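Long-range contacts in copper-transporting ATPase (Sulfolobus solfataricus, PDB 2YJ3), which probably couples ATP hydrolysis to the movement of heavy-metal cations across the cell membrane, and is represented here by its soluble catalytic part: residues Y58-V62 with I103-I108; V62-S66 with D90-I94. The protein carries 1 engineered substitution. All coordinates share one frame; numbering follows the deposited sequence.

Contact 1 of 2, residues Y58-V62 with I103-I108; sequences YAASV and ISDKII
Helix residues Y58-V62 lie against the hairpin I103-I108. The short axes of helix 58-62 and strand 106-108 approach to 9.7 Å, with their directions 70° apart. A type I' turn from I103 to K106 makes this a tight two-residue beta hairpin, joining strands 98-103 and 106-111. The helix covers the antiparallel sheet of the nucleotide-binding domain, as in other P-type ATPases. The backbones come nearest at Y58 and I108, whose CA atoms are 6.9 Å apart.

Y58 makes the largest share of the contact. Its CG stands anti to the carbonyl carbon (chi1 -79°), which sends the ring out along the hairpin. I108 CD1 lies over one ring face. I103 CG2 comes in obliquely, 3.7 Å from Y58 CE1. I123 of strand 119-123 also touches the tyrosine. One turn on, V62 CG2 meets I108 CG2 at 3.8 Å, and S61 CB rests on I103 CD1. S61 OG instead bonds to A57 O and L86 N. The K106 chain bends at three torsions and brings its ammonium to the edge of the tyrosine ring, where K106 NZ donates a 3.0 Å hydrogen bond to Y58 OH.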
loop_
_atom_site.group_PDB
_atom_site.type_symbol
_atom_site.label_atom_id
_atom_site.label_comp_id
_atom_site.label_asym_id
_atom_site.label_seq_id
_atom_site.Cartn_x
_atom_site.Cartn_y
_atom_site.Cartn_z
ATOM N N TYR A 58 22.499 -11.306 -5.976
ATOM C CA TYR A 58 21.932 -11.453 -7.303
ATOM C C TYR A 58 20.537 -10.847 -7.345
ATOM O O TYR A 58 20.223 -10.055 -8.214
ATOM C CB TYR A 58 21.882 -12.930 -7.711
ATOM C CG TYR A 58 23.205 -13.503 -8.189
ATOM C CD1 TYR A 58 24.274 -12.669 -8.491
ATOM C CD2 TYR A 58 23.382 -14.880 -8.338
ATOM C CE1 TYR A 58 25.481 -13.179 -8.918
ATOM C CE2 TYR A 58 24.592 -15.403 -8.774
ATOM C CZ TYR A 58 25.634 -14.542 -9.074
ATOM O OH TYR A 58 26.846 -15.031 -9.525
ATOM N N ALA A 59 19.698 -11.220 -6.394
ATOM C CA ALA A 59 18.337 -10.699 -6.347
ATOM C C ALA A 59 18.322 -9.162 -6.243
ATOM O O ALA A 59 17.581 -8.500 -6.943
ATOM C CB ALA A 59 17.602 -11.301 -5.172
ATOM N N ALA A 60 19.128 -8.609 -5.345
ATOM C CA ALA A 60 19.169 -7.167 -5.126
ATOM C C ALA A 60 19.669 -6.445 -6.364
ATOM O O ALA A 60 19.191 -5.350 -6.710
ATOM C CB ALA A 60 20.081 -6.840 -3.913
ATOM N N SER A 61 20.649 -7.055 -7.026
ATOM C CA SER A 61 21.223 -6.481 -8.232
ATOM C C SER A 61 20.162 -6.364 -9.325
ATOM O O SER A 61 20.119 -5.373 -10.040
ATOM C CB SER A 61 22.425 -7.302 -8.720
ATOM O OG SER A 61 23.484 -7.292 -7.778
ATOM N N VAL A 62 19.299 -7.366 -9.463
ATOM C CA VAL A 62 18.224 -7.243 -10.443
ATOM C C VAL A 62 17.140 -6.277 -9.946
ATOM O O VAL A 62 16.629 -5.453 -10.703
ATOM C CB VAL A 62 17.606 -8.612 -10.803
ATOM C CG1 VAL A 62 16.441 -8.423 -11.754
ATOM C CG2 VAL A 62 18.660 -9.513 -11.426
ATOM N N ILE A 103 23.379 -12.016 -14.921
ATOM C CA ILE A 103 24.563 -11.633 -14.168
ATOM C C ILE A 103 25.516 -12.811 -14.224
ATOM O O ILE A 103 25.094 -13.964 -14.050
ATOM C CB ILE A 103 24.228 -11.383 -12.678
ATOM C CG1 ILE A 103 23.098 -10.369 -12.511
ATOM C CG2 ILE A 103 25.470 -10.972 -11.887
ATOM C CD1 ILE A 103 22.711 -10.172 -11.044
ATOM N N SER A 104 26.793 -12.523 -14.461
ATOM C CA SER A 104 27.830 -13.549 -14.545
ATOM C C SER A 104 27.385 -14.784 -15.327
ATOM O O SER A 104 27.496 -15.912 -14.836
ATOM C CB SER A 104 28.314 -13.948 -13.147
ATOM O OG SER A 104 29.157 -12.945 -12.590
ATOM N N ASP A 105 26.885 -14.557 -16.539
ATOM C CA ASP A 105 26.434 -15.634 -17.435
ATOM C C ASP A 105 25.230 -16.409 -16.913
ATOM O O ASP A 105 24.823 -17.394 -17.521
ATOM C CB ASP A 105 27.565 -16.627 -17.727
ATOM C CG ASP A 105 28.741 -15.989 -18.435
ATOM O OD1 ASP A 105 28.539 -15.005 -19.189
ATOM O OD2 ASP A 105 29.873 -16.482 -18.239
ATOM N N LYS A 106 24.687 -15.983 -15.777
ATOM C CA LYS A 106 23.556 -16.664 -15.146
ATOM C C LYS A 106 22.262 -15.855 -15.257
ATOM O O LYS A 106 22.267 -14.626 -15.126
ATOM C CB LYS A 106 23.861 -16.950 -13.668
ATOM C CG LYS A 106 24.506 -18.307 -13.401
ATOM C CD LYS A 106 25.887 -18.175 -12.781
ATOM C CE LYS A 106 25.871 -17.236 -11.584
ATOM N NZ LYS A 106 26.472 -17.868 -10.364
ATOM N N ILE A 107 21.149 -16.547 -15.459
ATOM C CA ILE A 107 19.860 -15.876 -15.541
ATOM C C ILE A 107 19.181 -15.837 -14.180
ATOM O O ILE A 107 18.885 -16.872 -13.584
ATOM C CB ILE A 107 18.919 -16.564 -16.553
ATOM C CG1 ILE A 107 19.529 -16.546 -17.956
ATOM C CG2 ILE A 107 17.551 -15.888 -16.567
ATOM C CD1 ILE A 107 19.883 -15.160 -18.460
ATOM N N ILE A 108 18.909 -14.633 -13.704
ATOM C CA ILE A 108 18.290 -14.468 -12.396
ATOM C C ILE A 108 16.885 -13.911 -12.512
ATOM O O ILE A 108 16.648 -12.961 -13.248
ATOM C CB ILE A 108 19.119 -13.541 -11.470
ATOM C CG1 ILE A 108 20.357 -14.276 -10.946
ATOM C CG2 ILE A 108 18.288 -13.137 -10.255
ATOM C CD1 ILE A 108 21.511 -14.263 -11.881
#

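Contact 2 of 2, residues V62-S66 with D90-I94; sequences VEALS and DFKEI
The ring of F91 carries L65 CB over the centre of one face, 3.5 Å above the plane. At the ring's edge, in its plane, lies E93 OE1, 4.0 Å from F91 CZ. E93 is two residues further along strand 91-94, so both side chains come off the same side of it. V62 O and S66 N approach the ring obliquely.

The L65 contact is a CH-pi interaction. L65 CB sits 3.6 Å from the centroid of the F91 ring, 13° off the normal. The leucine and the phenylalanine run alongside each other in opposite senses, and L65 CD1 ends 3.6 Å from F91 CB. V62 adds its CG1 branch, 4.1 Å from F91 CE1. F91 has CG anti to the backbone N (chi1 176°), which carries the ring across to the turn. With an alanine here, L65 would probably lose the face it rests on, and V62 CG1 would lose its aromatic neighbour.

S66 closes the type I turn that starts at E63, with S66 N bonded to E63 O. The extended chain of E93 reaches it, and S66 OG donates to E93 OE2 at 2.8 Å. The hydroxyl meets the carboxylate from above its plane, 39° out of it. S66 OG is also hydrogen-bonded to H68 N.

The edge strand of the sheet is thus joined to the end of helix 53-63 by an apolar patch and one polar clasp. E63 and H68 are nucleotide-binding residues, so the contact borders that site. E63 OE1 lies 5.9 Å from E93 OE2. These like charges may disfavour each other, and the S66 hydroxyl probably offsets part of the charge on E93.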
loop_
_atom_site.group_PDB
_atom_site.type_symbol
_atom_site.label_atom_id
_atom_site.label_comp_id
_atom_site.label_asym_id
_atom_site.label_seq_id
_atom_site.Cartn_x
_atom_site.Cartn_y
_atom_site.Cartn_z
ATOM N N VAL A 62 19.299 -7.366 -9.463
ATOM C CA VAL A 62 18.224 -7.243 -10.443
ATOM C C VAL A 62 17.140 -6.277 -9.946
ATOM O O VAL A 62 16.629 -5.453 -10.703
ATOM C CB VAL A 62 17.606 -8.612 -10.803
ATOM C CG1 VAL A 62 16.441 -8.423 -11.754
ATOM C CG2 VAL A 62 18.660 -9.513 -11.426
ATOM N N GLU A 63 16.790 -6.374 -8.671
ATOM C CA GLU A 63 15.742 -5.515 -8.127
ATOM C C GLU A 63 16.128 -4.032 -8.162
ATOM O O GLU A 63 15.255 -3.154 -8.115
ATOM C CB GLU A 63 15.384 -5.946 -6.700
ATOM C CG GLU A 63 14.634 -7.254 -6.619
ATOM C CD GLU A 63 13.179 -7.135 -7.060
ATOM O OE1 GLU A 63 12.868 -6.280 -7.913
ATOM O OE2 GLU A 63 12.339 -7.897 -6.544
ATOM N N ALA A 64 17.427 -3.749 -8.251
ATOM C CA ALA A 64 17.891 -2.359 -8.265
ATOM C C ALA A 64 17.469 -1.601 -9.513
ATOM O O ALA A 64 17.667 -0.394 -9.612
ATOM C CB ALA A 64 19.413 -2.286 -8.088
ATOM N N LEU A 65 16.865 -2.288 -10.469
ATOM C CA LEU A 65 16.469 -1.622 -11.715
ATOM C C LEU A 65 14.970 -1.373 -11.758
ATOM O O LEU A 65 14.448 -0.862 -12.735
ATOM C CB LEU A 65 16.903 -2.459 -12.911
ATOM C CG LEU A 65 18.399 -2.782 -12.913
ATOM C CD1 LEU A 65 18.795 -3.662 -14.109
ATOM C CD2 LEU A 65 19.201 -1.489 -12.922
ATOM N N SER A 66 14.279 -1.740 -10.688
ATOM C CA SER A 66 12.846 -1.509 -10.587
ATOM C C SER A 66 12.550 -0.454 -9.527
ATOM O O SER A 66 13.324 -0.276 -8.589
ATOM C CB SER A 66 12.128 -2.808 -10.234
ATOM O OG SER A 66 10.904 -2.531 -9.581
ATOM N N ASP A 90 20.205 -7.331 -19.844
ATOM C CA ASP A 90 18.935 -7.887 -20.301
ATOM C C ASP A 90 17.811 -7.761 -19.278
ATOM O O ASP A 90 16.943 -8.622 -19.182
ATOM C CB ASP A 90 19.109 -9.347 -20.708
ATOM C CG ASP A 90 19.990 -9.504 -21.917
ATOM O OD1 ASP A 90 19.856 -8.692 -22.858
ATOM O OD2 ASP A 90 20.820 -10.434 -21.934
ATOM N N PHE A 91 17.814 -6.682 -18.516
ATOM C CA PHE A 91 16.764 -6.506 -17.530
ATOM C C PHE A 91 15.397 -6.557 -18.198
ATOM O O PHE A 91 15.209 -6.046 -19.304
ATOM C CB PHE A 91 16.943 -5.188 -16.807
ATOM C CG PHE A 91 15.854 -4.879 -15.835
ATOM C CD1 PHE A 91 15.814 -5.511 -14.598
ATOM C CD2 PHE A 91 14.885 -3.935 -16.140
ATOM C CE1 PHE A 91 14.828 -5.207 -13.702
ATOM C CE2 PHE A 91 13.885 -3.629 -15.245
ATOM C CZ PHE A 91 13.854 -4.255 -14.020
ATOM N N LYS A 92 14.446 -7.179 -17.519
ATOM C CA LYS A 92 13.057 -7.187 -17.943
ATOM C C LYS A 92 12.179 -7.126 -16.700
ATOM O O LYS A 92 12.464 -7.780 -15.691
ATOM C CB LYS A 92 12.755 -8.437 -18.773
ATOM C CG LYS A 92 11.336 -8.534 -19.309
ATOM C CD LYS A 92 11.291 -8.578 -20.858
ATOM C CE LYS A 92 11.300 -7.153 -21.487
ATOM N NZ LYS A 92 11.214 -7.140 -22.989
ATOM N N GLU A 93 11.126 -6.326 -16.749
ATOM C CA GLU A 93 10.207 -6.239 -15.627
ATOM C C GLU A 93 8.741 -6.367 -16.032
ATOM O O GLU A 93 8.303 -5.791 -17.026
ATOM C CB GLU A 93 10.397 -4.914 -14.891
ATOM C CG GLU A 93 9.497 -4.770 -13.673
ATOM C CD GLU A 93 9.746 -3.486 -12.893
ATOM O OE1 GLU A 93 10.333 -2.531 -13.461
ATOM O OE2 GLU A 93 9.337 -3.436 -11.712
ATOM N N ILE A 94 7.982 -7.116 -15.246
ATOM C CA ILE A 94 6.529 -7.018 -15.306
ATOM C C ILE A 94 6.000 -6.553 -13.944
ATOM O O ILE A 94 5.966 -7.322 -12.972
ATOM C CB ILE A 94 5.870 -8.324 -15.761
ATOM C CG1 ILE A 94 4.464 -8.422 -15.175
ATOM C CG2 ILE A 94 6.722 -9.517 -15.367
ATOM C CD1 ILE A 94 3.673 -9.540 -15.724
#

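Contacts 1 and 2 follow one another along helix 53-63 and share V62. Their centres are 10 Å apart. Both fasten the helix to the same antiparallel sheet. Contact 1 is buried and holds the helix to the hairpin, while contact 2 lies at the surface, where the chain leaves the helix beside edge strand 91-94. The V62 side chain is about 5 Å from that of E63 and about 11 Å from that of H68. Contact 2 is nearer the nucleotide site: the side chains of S66 and H68 are about 3 Å apart. The bound magnesium ion is about 13 Å from the S66 side chain. No nucleotide is bound to this chain.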